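Local atomic coordinates of haloacid dehalogenase-like hydrolase (PDB entry 2RAR), a protein that probably acts as a magnesium-dependent phosphatase of the haloacid dehalogenase superfamily. Residues S83-E88 with V181-D186. The protein carries 1 engineered substitution. Numbering follows the deposited sequence.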
loop_
_atom_site.group_PDB
_atom_site.type_symbol
_atom_site.label_atom_id
_atom_site.label_comp_id
_atom_site.label_asym_id
_atom_site.label_seq_id
_atom_site.Cartn_x
_atom_site.Cartn_y
_atom_site.Cartn_z
ATOM N N SER A 83 5.150 5.994 -12.136
ATOM C CA SER A 83 6.228 6.960 -11.956
ATOM C C SER A 83 7.559 6.247 -11.705
ATOM O O SER A 83 7.594 5.005 -11.551
ATOM C CB SER A 83 5.980 7.978 -10.753
ATOM O OG SER A 83 6.002 7.134 -9.556
ATOM N N ALA A 84 8.621 7.024 -11.679
ATOM C CA ALA A 84 9.972 6.489 -11.340
ATOM C C ALA A 84 10.671 7.462 -10.460
ATOM O O ALA A 84 10.556 8.693 -10.567
ATOM C CB ALA A 84 10.838 6.173 -12.564
ATOM N N ILE A 85 11.581 6.906 -9.698
ATOM C CA ILE A 85 12.316 7.769 -8.755
ATOM C C ILE A 85 13.558 8.399 -9.452
ATOM O O ILE A 85 14.231 7.780 -10.233
ATOM C CB ILE A 85 12.812 6.869 -7.548
ATOM C CG1 ILE A 85 11.593 6.344 -6.768
ATOM C CG2 ILE A 85 13.744 7.612 -6.542
ATOM C CD1 ILE A 85 11.953 5.261 -5.735
ATOM N N PRO A 86 13.854 9.657 -9.124
ATOM C CA PRO A 86 15.048 10.319 -9.690
ATOM C C PRO A 86 16.262 9.416 -9.464
ATOM O O PRO A 86 16.456 8.965 -8.331
ATOM C CB PRO A 86 15.145 11.581 -8.883
ATOM C CG PRO A 86 13.661 12.011 -8.724
ATOM C CD PRO A 86 13.054 10.622 -8.334
ATOM N N GLN A 87 17.049 9.220 -10.521
ATOM C CA GLN A 87 18.194 8.288 -10.334
ATOM C C GLN A 87 19.144 8.725 -9.243
ATOM O O GLN A 87 19.713 7.847 -8.549
ATOM C CB GLN A 87 18.967 8.084 -11.606
ATOM C CG GLN A 87 19.649 6.648 -11.565
ATOM C CD GLN A 87 18.620 5.573 -11.649
ATOM O OE1 GLN A 87 17.504 5.741 -12.205
ATOM N NE2 GLN A 87 18.950 4.423 -11.035
ATOM N N GLU A 88 19.411 10.026 -9.082
ATOM C CA GLU A 88 20.266 10.396 -7.955
ATOM C C GLU A 88 19.835 9.924 -6.609
ATOM O O GLU A 88 20.618 9.601 -5.714
ATOM C CB GLU A 88 20.445 11.921 -7.788
ATOM C CG GLU A 88 21.249 12.506 -8.806
ATOM C CD GLU A 88 21.557 14.010 -8.585
ATOM O OE1 GLU A 88 21.080 14.697 -7.627
ATOM O OE2 GLU A 88 22.251 14.473 -9.530
ATOM N N VAL A 181 9.565 4.035 -0.403
ATOM C CA VAL A 181 9.987 5.325 -1.001
ATOM C C VAL A 181 9.582 5.365 -2.431
ATOM O O VAL A 181 9.877 4.418 -3.220
ATOM C CB VAL A 181 11.561 5.452 -0.855
ATOM C CG1 VAL A 181 12.048 6.780 -1.429
ATOM C CG2 VAL A 181 11.937 5.236 0.613
ATOM N N THR A 182 8.792 6.413 -2.738
ATOM C CA THR A 182 8.317 6.674 -4.107
ATOM C C THR A 182 8.628 8.070 -4.531
ATOM O O THR A 182 9.014 8.903 -3.702
ATOM C CB THR A 182 6.811 6.404 -4.191
ATOM O OG1 THR A 182 6.207 7.110 -3.096
ATOM C CG2 THR A 182 6.565 4.858 -4.117
ATOM N N ALA A 183 8.398 8.383 -5.831
ATOM C CA ALA A 183 8.712 9.731 -6.298
ATOM C C ALA A 183 7.748 10.794 -5.775
ATOM O O ALA A 183 6.667 10.533 -5.196
ATOM C CB ALA A 183 8.802 9.684 -7.840
ATOM N N LYS A 184 8.132 12.065 -6.026
ATOM C CA LYS A 184 7.346 13.212 -5.499
ATOM C C LYS A 184 5.852 13.139 -5.760
ATOM O O LYS A 184 5.478 13.019 -6.887
ATOM C CB LYS A 184 7.929 14.479 -6.178
ATOM C CG LYS A 184 7.266 15.855 -5.927
ATOM C CD LYS A 184 7.487 16.083 -4.493
ATOM C CE LYS A 184 7.371 17.651 -4.213
ATOM N NZ LYS A 184 7.654 17.814 -2.738
ATOM N N GLY A 185 5.124 13.256 -4.662
ATOM C CA GLY A 185 3.664 13.280 -4.763
ATOM C C GLY A 185 3.035 11.916 -4.893
ATOM O O GLY A 185 1.787 11.864 -4.851
ATOM N N ASP A 186 3.816 10.847 -5.009
ATOM C CA ASP A 186 3.155 9.538 -5.212
ATOM C C ASP A 186 2.823 8.883 -3.907
ATOM O O ASP A 186 3.651 8.310 -3.221
ATOM C CB ASP A 186 4.076 8.688 -6.081
ATOM C CG ASP A 186 4.151 9.248 -7.506
ATOM O OD1 ASP A 186 3.148 9.788 -7.996
ATOM O OD2 ASP A 186 5.260 9.160 -8.057
HETATM O O HOH W 1 8.087 6.477 -7.854
#
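S83 and D186 each point CB at the other segment, and their first torsions then bring the polar groups together: OG of S83 sits between its backbone N and carbonyl carbon (chi1 66°), while CG of D186 lies beside the backbone N, anti to the carbonyl carbon (chi1 -69°). The serine hydroxyl donates to the carboxylate, S83 OG to D186 OD2 at 2.6 Å, and comes from above the carboxylate plane, 56° out of it. The other oxygen, OD1, is taken by the hydroxyl of Y81, so both carboxylate oxygens are held. A water donates to S83 OG at 2.8 Å and accepts from the backbone N of A183, also at 2.8 Å, linking the hydroxyl to residues 181-186 a second time, now through the backbone. With D186 cut back to an alanine, the hydroxyls of S83 and Y81 would probably lose the carboxylate they share, leaving S83 freer to turn.

Further along, the methyl CB of A183 packs against A84 O at 3.4 Å, P86 CD and I85 CG1. I85 runs extended through chi2 and lays CD1 on V181 O, also at 3.4 Å. The acid itself is set by a type II turn, A183 to D186, closed by D186 N to A183 O at 2.9 Å; T182 OG1 adds a bond to D186 O in the carbonyl plane.

Residues 83-88 lead out of core strand 78-82, and residues 181-186 return from strand 178-182 to the core: two linkers between core and cap, consistent with the C2-type cap of Cof-type haloacid dehalogenases.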